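Local coordinates for tartrate dehydrogenase/decarboxylase (Pseudomonas putida, PDB 3FLK), which catalyses the NAD- and divalent-metal-dependent oxidation of tartrate, and also converts meso-tartrate to D-glycerate and oxidatively decarboxylates D-malate to pyruvate, at residues R182-T188 with E236-V242; E19-E23 with S348-V352; V116-L120 with A257-T261. The protein carries 1 engineered substitution. All blocks are in the same frame, centred on the assembly; numbering follows the deposited sequence.

Contact 1: R182-T188 with E236-V242. With SO4 (sulfate ion), chain M; SO4 (sulfate ion), chain K.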
# COMPACT_ATOMS: atom_id res chain seq x y z
N ARG A 182 -6.39 25.55 -1.90
CA ARG A 182 -6.28 25.21 -0.48
C ARG A 182 -5.26 26.07 0.25
O ARG A 182 -4.42 26.72 -0.38
CB ARG A 182 -5.99 23.71 -0.31
CG ARG A 182 -7.18 22.82 -0.66
CD ARG A 182 -6.81 21.34 -0.72
NE ARG A 182 -6.57 20.76 0.61
CZ ARG A 182 -7.51 20.21 1.37
NH1 ARG A 182 -8.78 20.15 0.96
NH2 ARG A 182 -7.19 19.70 2.55
N GLU A 183 -5.35 26.09 1.58
CA GLU A 183 -4.50 26.94 2.42
C GLU A 183 -3.02 26.53 2.41
O GLU A 183 -2.14 27.39 2.43
CB GLU A 183 -5.03 26.98 3.85
CG GLU A 183 -4.66 28.24 4.65
CD GLU A 183 -5.51 29.46 4.30
OE1 GLU A 183 -6.70 29.29 3.94
OE2 GLU A 183 -4.99 30.59 4.38
N ARG A 184 -2.75 25.23 2.37
CA ARG A 184 -1.37 24.73 2.46
C ARG A 184 -0.62 24.72 1.12
O ARG A 184 0.61 24.74 1.10
CB ARG A 184 -1.31 23.37 3.15
CG ARG A 184 -1.62 23.44 4.64
CD ARG A 184 -1.66 22.06 5.28
NE ARG A 184 -0.33 21.58 5.63
CZ ARG A 184 -0.05 20.33 6.00
NH1 ARG A 184 -1.00 19.42 6.07
NH2 ARG A 184 1.20 20.00 6.30
N LYS A 185 -1.37 24.68 0.02
CA LYS A 185 -0.81 24.67 -1.35
C LYS A 185 0.33 23.65 -1.49
O LYS A 185 1.48 24.01 -1.78
CB LYS A 185 -0.37 26.08 -1.78
CG LYS A 185 -1.46 27.13 -1.62
CD LYS A 185 -1.16 28.40 -2.40
CE LYS A 185 -2.05 29.55 -1.92
NZ LYS A 185 -3.51 29.22 -1.95
N HIS A 186 0.00 22.38 -1.26
CA HIS A 186 1.00 21.32 -1.25
C HIS A 186 0.47 20.04 -1.89
O HIS A 186 -0.61 19.56 -1.54
CB HIS A 186 1.48 21.07 0.18
CG HIS A 186 2.36 19.87 0.34
ND1 HIS A 186 3.47 19.65 -0.44
CD2 HIS A 186 2.30 18.83 1.21
CE1 HIS A 186 4.05 18.52 -0.07
NE2 HIS A 186 3.36 18.01 0.93
N VAL A 187 1.24 19.50 -2.84
CA VAL A 187 0.89 18.25 -3.53
C VAL A 187 1.96 17.19 -3.27
O VAL A 187 3.15 17.43 -3.47
CB VAL A 187 0.74 18.45 -5.07
CG1 VAL A 187 0.62 17.10 -5.79
CG2 VAL A 187 -0.45 19.31 -5.40
N THR A 188 1.52 16.01 -2.82
CA THR A 188 2.39 14.84 -2.75
C THR A 188 1.99 13.88 -3.87
O THR A 188 0.82 13.53 -4.01
CB THR A 188 2.30 14.12 -1.38
OG1 THR A 188 2.67 15.04 -0.35
CG2 THR A 188 3.23 12.91 -1.33
N GLU A 236 0.52 14.44 9.30
CA GLU A 236 0.36 15.90 9.30
C GLU A 236 0.99 16.58 8.08
O GLU A 236 0.61 17.70 7.72
CB GLU A 236 0.92 16.51 10.60
CG GLU A 236 2.43 16.36 10.80
CD GLU A 236 2.82 15.10 11.57
OE1 GLU A 236 2.03 14.13 11.62
OE2 GLU A 236 3.93 15.08 12.14
N ARG A 237 1.94 15.90 7.44
CA ARG A 237 2.67 16.44 6.30
C ARG A 237 1.84 16.55 5.02
O ARG A 237 2.23 17.23 4.07
CB ARG A 237 3.92 15.60 6.02
CG ARG A 237 5.00 15.67 7.10
CD ARG A 237 5.85 16.94 6.97
NE ARG A 237 7.00 16.91 7.88
CZ ARG A 237 7.02 17.45 9.09
NH1 ARG A 237 5.96 18.09 9.57
NH2 ARG A 237 8.12 17.36 9.83
N PHE A 238 0.69 15.87 4.99
CA PHE A 238 -0.07 15.74 3.75
C PHE A 238 -1.26 16.67 3.66
O PHE A 238 -1.93 16.95 4.66
CB PHE A 238 -0.48 14.28 3.53
CG PHE A 238 0.67 13.32 3.59
CD1 PHE A 238 1.58 13.24 2.54
CD2 PHE A 238 0.86 12.51 4.70
CE1 PHE A 238 2.66 12.38 2.59
CE2 PHE A 238 1.94 11.63 4.77
CZ PHE A 238 2.84 11.57 3.71
N ASP A 239 -1.51 17.17 2.44
CA ASP A 239 -2.70 17.96 2.15
C ASP A 239 -3.43 17.44 0.92
O ASP A 239 -4.58 17.02 1.00
CB ASP A 239 -2.37 19.44 1.99
CG ASP A 239 -3.60 20.32 2.03
OD1 ASP A 239 -4.28 20.35 3.08
OD2 ASP A 239 -3.91 20.98 1.02
N VAL A 240 -2.75 17.48 -0.23
CA VAL A 240 -3.27 16.87 -1.46
C VAL A 240 -2.33 15.75 -1.87
O VAL A 240 -1.13 15.98 -2.05
CB VAL A 240 -3.43 17.90 -2.61
CG1 VAL A 240 -3.87 17.22 -3.90
CG2 VAL A 240 -4.42 18.99 -2.23
N VAL A 241 -2.86 14.54 -1.99
CA VAL A 241 -2.09 13.38 -2.42
C VAL A 241 -2.63 12.88 -3.75
O VAL A 241 -3.78 12.45 -3.84
CB VAL A 241 -2.08 12.24 -1.36
CG1 VAL A 241 -1.17 11.09 -1.79
CG2 VAL A 241 -1.64 12.77 0.01
N VAL A 242 -1.80 12.96 -4.79
CA VAL A 242 -2.19 12.53 -6.13
C VAL A 242 -1.54 11.18 -6.45
O VAL A 242 -0.35 10.97 -6.16
CB VAL A 242 -1.91 13.62 -7.21
CG1 VAL A 242 -0.41 13.91 -7.36
CG2 VAL A 242 -2.55 13.25 -8.56
S SO4 M . -8.41 24.35 2.95
O1 SO4 M . -7.30 23.40 2.95
O2 SO4 M . -9.48 23.86 2.09
O3 SO4 M . -8.91 24.50 4.32
O4 SO4 M . -7.95 25.65 2.47
S SO4 K . 10.67 15.60 7.47
O1 SO4 K . 10.82 15.43 8.91
O2 SO4 K . 11.43 14.56 6.77
O3 SO4 K . 9.26 15.49 7.11
O4 SO4 K . 11.17 16.91 7.07
O HOH W 1 -4.72 23.13 3.35
O HOH W 2 -3.80 19.49 5.73
O HOH W 3 -2.56 21.70 -0.92
O HOH W 4 0.39 16.45 0.35
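Asp239, Thr188 and Arg184 bury the most surface where strand 186-191 runs parallel to its neighbour 240-243 in the large mixed sheet of the isocitrate/isopropylmalate dehydrogenase fold. Thr188 carries the strand pairing: its N donates to Val240 O (2.8 Å) and its O accepts from Val242 N (2.8 Å), while Val240 N reaches His186 O at 3.3 Å. Its OG1, held by Asp220, meets the edge of the Phe238 ring. Val187 and Val240 point to the other face, toward helix 165-181. Ahead of the strands, the Asp239 carboxylate forms a two-pronged salt bridge with Arg182, OD2 to NE at 2.7 Å and OD1 to NH2 at 3.0 Å, and waters link it to the backbone N of Arg184 and His186. Arg184 spans the gap to the 3-10 turn, donating from both NH1 (2.9 Å) and NH2 (2.8 Å) to Glu236 O. Main-chain bonds thus fix the strand register, whereas a salt bridge, waters and arginine-to-carbonyl bonds join the loops leading into it.

Contact 2: E19-E23 with S348-V352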
# COMPACT_ATOMS: atom_id res chain seq x y z
N GLU A 19 -27.88 -1.73 2.97
CA GLU A 19 -28.13 -1.23 4.32
C GLU A 19 -27.84 0.27 4.45
O GLU A 19 -28.61 1.00 5.08
CB GLU A 19 -27.31 -2.02 5.35
CG GLU A 19 -27.70 -3.49 5.48
CD GLU A 19 -26.82 -4.26 6.46
OE1 GLU A 19 -25.73 -3.77 6.82
OE2 GLU A 19 -27.23 -5.37 6.87
N VAL A 20 -26.75 0.73 3.85
CA VAL A 20 -26.32 2.12 4.05
C VAL A 20 -27.03 3.13 3.13
O VAL A 20 -27.25 4.28 3.53
CB VAL A 20 -24.77 2.30 4.00
CG1 VAL A 20 -24.10 1.45 5.08
CG2 VAL A 20 -24.20 1.97 2.62
N LEU A 21 -27.39 2.71 1.91
CA LEU A 21 -28.01 3.62 0.95
C LEU A 21 -29.29 4.31 1.45
O LEU A 21 -29.41 5.52 1.33
CB LEU A 21 -28.27 2.95 -0.41
CG LEU A 21 -28.89 3.88 -1.47
CD1 LEU A 21 -27.84 4.79 -2.07
CD2 LEU A 21 -29.61 3.11 -2.56
N PRO A 22 -30.25 3.53 2.02
CA PRO A 22 -31.46 4.17 2.54
C PRO A 22 -31.18 5.21 3.63
O PRO A 22 -31.94 6.17 3.77
CB PRO A 22 -32.26 2.99 3.12
CG PRO A 22 -31.77 1.81 2.37
CD PRO A 22 -30.31 2.07 2.18
N GLU A 23 -30.09 5.05 4.37
CA GLU A 23 -29.69 6.04 5.37
C GLU A 23 -29.14 7.31 4.72
O GLU A 23 -29.40 8.41 5.20
CB GLU A 23 -28.68 5.45 6.37
CG GLU A 23 -29.19 4.23 7.16
CD GLU A 23 -30.59 4.42 7.72
OE1 GLU A 23 -31.40 3.47 7.62
OE2 GLU A 23 -30.89 5.50 8.26
N SER A 348 -27.10 0.88 15.88
CA SER A 348 -27.24 0.17 14.61
C SER A 348 -27.12 1.15 13.45
O SER A 348 -27.18 2.36 13.64
CB SER A 348 -28.59 -0.53 14.55
OG SER A 348 -29.64 0.40 14.34
N THR A 349 -26.98 0.61 12.24
CA THR A 349 -26.95 1.40 11.01
C THR A 349 -28.10 2.41 10.96
O THR A 349 -27.88 3.60 10.73
CB THR A 349 -27.02 0.47 9.77
OG1 THR A 349 -25.98 -0.50 9.83
CG2 THR A 349 -26.90 1.27 8.47
N GLN A 350 -29.31 1.91 11.18
CA GLN A 350 -30.53 2.72 11.08
C GLN A 350 -30.61 3.79 12.16
O GLN A 350 -31.09 4.89 11.91
CB GLN A 350 -31.78 1.83 11.12
CG GLN A 350 -31.95 0.90 9.90
CD GLN A 350 -30.97 -0.27 9.89
OE1 GLN A 350 -30.47 -0.70 10.94
NE2 GLN A 350 -30.71 -0.80 8.70
N GLN A 351 -30.12 3.46 13.35
CA GLN A 351 -30.09 4.41 14.47
C GLN A 351 -29.13 5.58 14.22
O GLN A 351 -29.42 6.71 14.60
CB GLN A 351 -29.76 3.71 15.79
CG GLN A 351 -30.90 2.87 16.36
CD GLN A 351 -30.50 2.07 17.59
OE1 GLN A 351 -29.37 1.61 17.71
NE2 GLN A 351 -31.45 1.90 18.52
N VAL A 352 -27.99 5.30 13.59
CA VAL A 352 -27.04 6.36 13.23
C VAL A 352 -27.63 7.27 12.15
O VAL A 352 -27.54 8.50 12.25
CB VAL A 352 -25.66 5.78 12.80
CG1 VAL A 352 -24.71 6.91 12.37
CG2 VAL A 352 -25.04 4.99 13.94
O HOH W 5 -30.90 0.88 6.35
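This is a buried, mainly van der Waals contact between two helices from opposite ends of the sequence: the first two turns of helix 17-35, which follows the first strand of the fold, and the opening turn of the C-terminal helix 349-361. Only 227 Å² is covered, and the closest CA pair, Glu23 with Gln350, is 6.7 Å apart. Thr349 sits at the middle. Its CG2 lies 3.8 Å from Glu19 O, 4.0 Å from Glu23 CG and 4.4 Å from Val20 CG1, so one methyl group is packed against three residues of the facing helix, while its OG1 is hydrogen-bonded to Ala296 O. The side chain of Val20, at the contact's edge, lies about 5 Å from a bound NADH. Beside Thr349, Gln350 CG approaches Glu23 OE1 at 3.5 Å. A single water completes the polar side: it donates to Glu19 O (2.6 Å) and Glu23 OE1 (2.9 Å) and accepts from Gln350 NE2 (2.9 Å), which is also hydrogen-bonded to Asn294 OD1. The start of the C-terminal helix is closed by a capping box, Gln351 N to Ser348 OG (3.3 Å) and Ser348 N to Gln351 OE1 (3.0 Å). With Glu23 paired to Arg26 and Glu19 OE2 hydrogen-bonded to Gly292 N, the two helices meet through a threonine methyl and a shared water rather than by a direct polar bond.

Contact 3: V116-L120 with A257-T261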
# COMPACT_ATOMS: atom_id res chain seq x y z
N VAL A 116 -13.37 10.57 17.93
CA VAL A 116 -13.00 9.29 17.34
C VAL A 116 -11.77 8.74 18.06
O VAL A 116 -10.81 9.47 18.29
CB VAL A 116 -12.67 9.41 15.82
CG1 VAL A 116 -12.44 8.04 15.19
CG2 VAL A 116 -13.78 10.14 15.08
N PRO A 117 -11.80 7.44 18.45
CA PRO A 117 -10.57 6.82 18.93
C PRO A 117 -9.58 6.65 17.77
O PRO A 117 -9.80 5.81 16.89
CB PRO A 117 -11.04 5.45 19.45
CG PRO A 117 -12.53 5.55 19.55
CD PRO A 117 -12.94 6.51 18.49
N CYS A 118 -8.53 7.47 17.76
CA CYS A 118 -7.53 7.43 16.69
C CYS A 118 -6.70 6.16 16.77
O CYS A 118 -6.31 5.73 17.86
CB CYS A 118 -6.63 8.67 16.74
SG CYS A 118 -5.41 8.78 15.39
N ALA A 119 -6.44 5.56 15.61
CA ALA A 119 -5.62 4.35 15.52
C ALA A 119 -4.15 4.64 15.82
O ALA A 119 -3.41 3.75 16.23
CB ALA A 119 -5.77 3.73 14.14
N LEU A 120 -3.74 5.89 15.61
CA LEU A 120 -2.36 6.30 15.82
C LEU A 120 -2.17 6.91 17.21
O LEU A 120 -3.03 7.64 17.70
CB LEU A 120 -1.93 7.31 14.75
CG LEU A 120 -2.15 6.96 13.27
CD1 LEU A 120 -1.77 8.15 12.39
CD2 LEU A 120 -1.37 5.72 12.85
N ALA A 257 -8.13 4.45 7.85
CA ALA A 257 -7.76 3.50 8.91
C ALA A 257 -6.93 4.18 10.00
O ALA A 257 -7.13 3.92 11.19
CB ALA A 257 -7.02 2.30 8.34
N CYS A 258 -5.99 5.03 9.59
CA CYS A 258 -5.19 5.82 10.53
C CYS A 258 -6.07 6.75 11.36
O CYS A 258 -5.80 6.99 12.54
CB CYS A 258 -4.13 6.63 9.78
SG CYS A 258 -2.86 5.63 8.98
N ALA A 259 -7.14 7.24 10.73
CA ALA A 259 -8.13 8.09 11.40
C ALA A 259 -9.15 7.28 12.21
O ALA A 259 -10.02 7.87 12.87
CB ALA A 259 -8.82 8.98 10.38
N GLY A 260 -9.06 5.95 12.16
CA GLY A 260 -9.82 5.10 13.08
C GLY A 260 -10.75 4.06 12.47
O GLY A 260 -11.06 3.06 13.13
N THR A 261 -11.20 4.28 11.24
CA THR A 261 -12.17 3.39 10.59
C THR A 261 -12.33 3.68 9.09
O THR A 261 -12.20 4.83 8.66
CB THR A 261 -13.57 3.47 11.28
OG1 THR A 261 -14.49 2.60 10.61
CG2 THR A 261 -14.12 4.89 11.28
O HOH W 6 -12.33 4.38 15.73
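An irregular segment, 116-120, from the loop joining strands 105-111 and 129-135, passes across the C-terminal end of helix 245-258, which finishes in a Schellman motif. Gly260 leaves the helix with a positive phi of 123°, and its N bonds back to Ala257 O (3.0 Å). Its CA lies 4.9 Å from Cys118 CA, the closest such approach of the two segments. A CB on Gly260 would run into Val116 CG1 and crowd Pro117 O, besides jamming against the preceding carbonyl, so both the turn and the neighbour call for glycine. The helix-end carbonyls face the loop: Ala119 N makes a weak hydrogen bond to Cys258 O (3.4 Å), Ala119 CB touches Ala257 O (3.3 Å), and Val116 CG1 lies 3.4 Å from Ala259 O. Leu120 CD1 packs on Cys258 CB at 3.8 Å, and both of these side chains also touch Val232 of helix 224-233. The joint belongs to the dimer interface too, since Ala119 packs on Val232, and Ala257 on Ala229, of the second subunit. One water bridges the two segments' carbonyls, donating to Pro117 O at 3.1 Å and Gly260 O at 3.2 Å.

How the contacts relate
Contacts 1 and 3 both lie, along the chain, inside the loop closed by contact 2, which brings residues near the two termini together. Contacts 1 and 2 sit on opposite sides of the chain's centre, with their own centres 33 Å apart. Contact 3 lies 20 Å from contact 1 and 21 Å from contact 2, centre to centre, and its helix 245-258 follows strand 240-243 of contact 1; that helix carries Asp249 and Asp253, metal ligands by similarity. The side chain of Val20 is about 5 Å from a bound NADH, that of Arg237 about 10 Å from a bound NADH, and that of Ala257 about 9 Å from a bound NADH and about 11 Å from a magnesium ion.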